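Local coordinates for choline dehydrogenase and related flavoproteins (PDB 3Q9T), which oxidises formate as a formate oxidase of the glucose-methanol-choline oxidoreductase family, using 8-formyl-FAD as its flavin cofactor, at residues A[404-409]-A[505-510]. Sequence-based numbering, arbitrary orientation.
With FAY ([(2R,3S,4R,5R)-5-(6-amino-9H-purin-9-yl)-3,4-dihydroxytetrahydrofuran-2-yl]methyl (2R,3S,4S)-5-(8-formyl-7-methyl-2,4-dioxo-3,4-dihydrobenzo[g]pteridin-10(2H)-yl)-2,3,4-trihydroxypentyl dihydrogen diphosphate), chain D.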
loop_
_atom_site.group_PDB
_atom_site.type_symbol
_atom_site.label_atom_id
_atom_site.label_comp_id
_atom_site.label_asym_id
_atom_site.label_seq_id
_atom_site.Cartn_x
_atom_site.Cartn_y
_atom_site.Cartn_z
ATOM N N PHE A 404 2.416 16.651 -0.572
ATOM C CA PHE A 404 3.666 15.961 -0.882
ATOM C C PHE A 404 4.225 15.171 0.295
ATOM O O PHE A 404 5.406 14.855 0.318
ATOM C CB PHE A 404 4.712 16.963 -1.352
ATOM C CG PHE A 404 4.334 17.683 -2.610
ATOM C CD1 PHE A 404 4.443 17.054 -3.839
ATOM C CD2 PHE A 404 3.867 18.995 -2.564
ATOM C CE1 PHE A 404 4.104 17.710 -5.002
ATOM C CE2 PHE A 404 3.532 19.670 -3.748
ATOM C CZ PHE A 404 3.655 19.014 -4.962
ATOM N N GLN A 405 3.371 14.866 1.267
ATOM C CA GLN A 405 3.772 14.177 2.493
ATOM C C GLN A 405 2.593 13.324 2.921
ATOM O O GLN A 405 1.880 13.641 3.876
ATOM C CB GLN A 405 4.100 15.173 3.608
ATOM C CG GLN A 405 5.361 15.979 3.402
ATOM C CD GLN A 405 6.628 15.165 3.571
ATOM O OE1 GLN A 405 7.231 15.180 4.635
ATOM N NE2 GLN A 405 7.045 14.465 2.520
ATOM N N TRP A 406 2.380 12.245 2.192
ATOM C CA TRP A 406 1.128 11.510 2.293
ATOM C C TRP A 406 1.031 10.696 3.581
ATOM O O TRP A 406 -0.059 10.329 3.994
ATOM C CB TRP A 406 0.960 10.596 1.080
ATOM C CG TRP A 406 0.697 11.314 -0.193
ATOM C CD1 TRP A 406 0.568 12.665 -0.375
ATOM C CD2 TRP A 406 0.509 10.718 -1.474
ATOM N NE1 TRP A 406 0.317 12.940 -1.692
ATOM C CE2 TRP A 406 0.275 11.764 -2.389
ATOM C CE3 TRP A 406 0.513 9.398 -1.938
ATOM C CZ2 TRP A 406 0.050 11.534 -3.737
ATOM C CZ3 TRP A 406 0.292 9.172 -3.280
ATOM C CH2 TRP A 406 0.057 10.237 -4.162
ATOM N N HIS A 407 2.160 10.404 4.223
ATOM C CA HIS A 407 2.089 9.556 5.418
ATOM C C HIS A 407 2.589 10.185 6.697
ATOM O O HIS A 407 2.577 9.530 7.727
ATOM C CB HIS A 407 2.765 8.197 5.182
ATOM C CG HIS A 407 2.051 7.351 4.177
ATOM N ND1 HIS A 407 0.957 6.575 4.498
ATOM C CD2 HIS A 407 2.242 7.197 2.844
ATOM C CE1 HIS A 407 0.525 5.956 3.412
ATOM N NE2 HIS A 407 1.282 6.323 2.394
ATOM N N PHE A 408 3.018 11.451 6.630
ATOM C CA PHE A 408 3.553 12.156 7.798
ATOM C C PHE A 408 2.595 13.223 8.283
ATOM O O PHE A 408 2.001 13.936 7.485
ATOM C CB PHE A 408 4.892 12.805 7.483
ATOM C CG PHE A 408 5.875 11.876 6.819
ATOM C CD1 PHE A 408 5.894 10.524 7.133
ATOM C CD2 PHE A 408 6.776 12.357 5.866
ATOM C CE1 PHE A 408 6.817 9.666 6.521
ATOM C CE2 PHE A 408 7.686 11.511 5.245
ATOM C CZ PHE A 408 7.708 10.162 5.578
ATOM N N PRO A 409 2.439 13.337 9.603
ATOM C CA PRO A 409 1.544 14.392 10.076
ATOM C C PRO A 409 2.108 15.776 9.763
ATOM O O PRO A 409 3.297 15.942 9.451
ATOM C CB PRO A 409 1.462 14.150 11.590
ATOM C CG PRO A 409 2.638 13.305 11.927
ATOM C CD PRO A 409 3.014 12.533 10.693
ATOM N N CYS A 505 8.072 7.649 -2.186
ATOM C CA CYS A 505 7.783 8.287 -3.458
ATOM C C CYS A 505 6.273 8.415 -3.639
ATOM O O CYS A 505 5.501 7.731 -2.967
ATOM C CB CYS A 505 8.373 7.471 -4.606
ATOM S SG CYS A 505 7.447 5.959 -4.958
ATOM N N GLN A 506 5.865 9.297 -4.548
ATOM C CA GLN A 506 4.456 9.450 -4.906
ATOM C C GLN A 506 4.408 9.900 -6.344
ATOM O O GLN A 506 5.442 10.224 -6.931
ATOM C CB GLN A 506 3.768 10.520 -4.034
ATOM C CG GLN A 506 4.417 11.883 -4.144
ATOM C CD GLN A 506 3.634 12.960 -3.437
ATOM O OE1 GLN A 506 3.683 13.084 -2.201
ATOM N NE2 GLN A 506 2.879 13.739 -4.210
ATOM N N THR A 507 3.205 9.941 -6.908
ATOM C CA THR A 507 2.995 10.579 -8.202
ATOM C C THR A 507 3.360 12.054 -8.112
ATOM O O THR A 507 3.064 12.709 -7.113
ATOM C CB THR A 507 1.517 10.471 -8.650
ATOM O OG1 THR A 507 1.350 11.142 -9.905
ATOM C CG2 THR A 507 0.583 11.114 -7.615
ATOM N N ALA A 508 4.004 12.587 -9.146
ATOM C CA ALA A 508 4.196 14.034 -9.209
ATOM C C ALA A 508 2.980 14.692 -9.878
ATOM O O ALA A 508 3.010 15.868 -10.207
ATOM C CB ALA A 508 5.486 14.374 -9.947
ATOM N N PHE A 509 1.920 13.904 -10.075
ATOM C CA PHE A 509 0.631 14.369 -10.626
ATOM C C PHE A 509 0.622 14.617 -12.144
ATOM O O PHE A 509 -0.181 15.410 -12.627
ATOM C CB PHE A 509 0.114 15.609 -9.877
ATOM C CG PHE A 509 0.022 15.423 -8.373
ATOM C CD1 PHE A 509 -0.941 14.590 -7.819
ATOM C CD2 PHE A 509 0.888 16.089 -7.522
ATOM C CE1 PHE A 509 -1.039 14.415 -6.442
ATOM C CE2 PHE A 509 0.794 15.919 -6.143
ATOM C CZ PHE A 509 -0.175 15.089 -5.605
ATOM N N HIS A 510 1.477 13.912 -12.892
ATOM C CA HIS A 510 1.554 14.092 -14.349
ATOM C C HIS A 510 1.291 12.839 -15.190
ATOM O O HIS A 510 2.022 12.584 -16.144
ATOM C CB HIS A 510 2.934 14.656 -14.747
ATOM C CG HIS A 510 3.405 15.771 -13.868
ATOM N ND1 HIS A 510 4.735 15.975 -13.570
ATOM C CD2 HIS A 510 2.718 16.737 -13.210
ATOM C CE1 HIS A 510 4.847 17.010 -12.757
ATOM N NE2 HIS A 510 3.639 17.494 -12.527
HETATM P P FAY D . -6.762 16.642 -18.801
HETATM N N1 FAY D . 0.528 20.206 -14.179
HETATM C C2 FAY D . 1.236 21.402 -14.267
HETATM O O2 FAY D . 1.578 21.837 -15.360
HETATM N N3 FAY D . 1.146 22.320 -13.241
HETATM C C4 FAY D . 0.884 21.866 -11.973
HETATM O O4 FAY D . 1.492 22.410 -11.032
HETATM N N5 FAY D . -0.114 20.182 -10.608
HETATM C C6 FAY D . -1.527 18.873 -9.262
HETATM C C7 FAY D . -2.531 17.934 -9.108
HETATM C C8 FAY D . -3.054 17.295 -10.236
HETATM O O8 FAY D . -4.856 16.026 -11.032
HETATM C C9 FAY D . -2.643 17.702 -11.513
HETATM P PA FAY D . -8.652 16.571 -16.696
HETATM C "C1'" FAY D . -1.620 18.271 -14.209
HETATM C C10 FAY D . 0.011 19.797 -12.972
HETATM N N10 FAY D . -1.012 18.845 -12.927
HETATM N N1A FAY D . -18.180 11.202 -16.671
HETATM O O1A FAY D . -8.683 15.771 -15.437
HETATM C C1B FAY D . -14.221 14.636 -16.341
HETATM O O1P FAY D . -7.605 17.518 -19.695
HETATM C "C2'" FAY D . -2.707 19.200 -14.798
HETATM O "O2'" FAY D . -3.509 19.616 -13.751
HETATM C C2A FAY D . -18.241 12.576 -16.810
HETATM O O2A FAY D . -8.229 17.995 -16.505
HETATM C C2B FAY D . -13.444 15.026 -15.097
HETATM O O2B FAY D . -14.274 15.431 -14.023
HETATM O O2P FAY D . -6.031 15.583 -19.606
HETATM C "C3'" FAY D . -3.616 18.772 -15.997
HETATM O "O3'" FAY D . -4.981 19.173 -15.907
HETATM N N3A FAY D . -17.095 13.346 -16.691
HETATM C C3B FAY D . -12.615 16.181 -15.613
HETATM O O3B FAY D . -13.402 17.346 -15.584
HETATM O O3P FAY D . -7.707 15.854 -17.761
HETATM C "C4'" FAY D . -3.605 17.302 -16.332
HETATM O "O4'" FAY D . -2.231 16.935 -16.415
HETATM C C4A FAY D . -15.904 12.744 -16.441
HETATM C C4B FAY D . -12.389 15.840 -17.065
HETATM O O4B FAY D . -13.306 14.810 -17.394
HETATM C C4X FAY D . 0.315 20.585 -11.847
HETATM C "C5'" FAY D . -4.364 17.030 -17.654
HETATM O "O5'" FAY D . -5.714 17.475 -17.854
HETATM C C5A FAY D . -15.822 11.360 -16.308
HETATM C C5B FAY D . -10.959 15.402 -17.315
HETATM O O5B FAY D . -10.152 16.553 -17.327
HETATM C C5X FAY D . -0.973 19.109 -10.517
HETATM C C6A FAY D . -16.970 10.578 -16.418
HETATM N N6A FAY D . -16.908 9.259 -16.190
HETATM N N7A FAY D . -14.532 11.042 -16.074
HETATM C C7M FAY D . -2.890 17.500 -7.707
HETATM C C8A FAY D . -13.793 12.171 -16.065
HETATM C C8M FAY D . -4.358 16.609 -10.095
HETATM C C9A FAY D . -1.567 18.573 -11.672
HETATM N N9A FAY D . -14.628 13.227 -16.284
HETATM O O HOH W 1 4.126 11.439 -0.007
#
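Gln-506 lies over one face of the Trp-406 indole, and its amide reaches on to Phe-404. The tight part starts at its root: CB stands 3.7 Å from the centroid of the six-membered ring of Trp-406, almost on the ring normal, a CH-pi contact. CG takes the crowded position between backbone N and carbonyl carbon (chi1 59°), and the extended chain then carries the amide on across the indole, the two planes 35° apart. Gln-506 OE1 comes within 3.2 Å of Phe-404 CA, and NE2 within 3.7 Å of Phe-404 CD1. The 3.4 Å between OE1 and Trp-406 NE1 is not a bond: the oxygen lies above the ring plane, and the N-H is directed to Ala-403 O. Gln-506 NE2 gives a 3.1 Å bond to Thr-507 O nearly along the C=O axis and also meets Ala-403 O. Thr-507 CG2 touches the indole edge at Trp-406 CH2, 3.6 Å away, while its OG1, paired with Asp-306, closes an ST turn by accepting from Phe-509 N. Close packing continues along Phe-509, whose CE2 lies 3.9 Å from Phe-404 CE1, in plane at the ring edge. One face of Phe-509 receives FAY C7M, 3.5 Å from CD1, so Phe-509 covers the 7-methyl side of the flavin's benzenoid ring, with Phe-404 and Trp-406 packed behind it. The looser side is at the partly exposed Trp-406, where a water bridges the segments, donating to Gln-506 OE1 and accepting from Trp-406 N. Segment 404-409 lies in the loop between strands 392-397 and 415-423; strand 506-507, following helix 494-504, pairs antiparallel with strand 308-316, and Phe-404 packs against both 308-316 and 415-423.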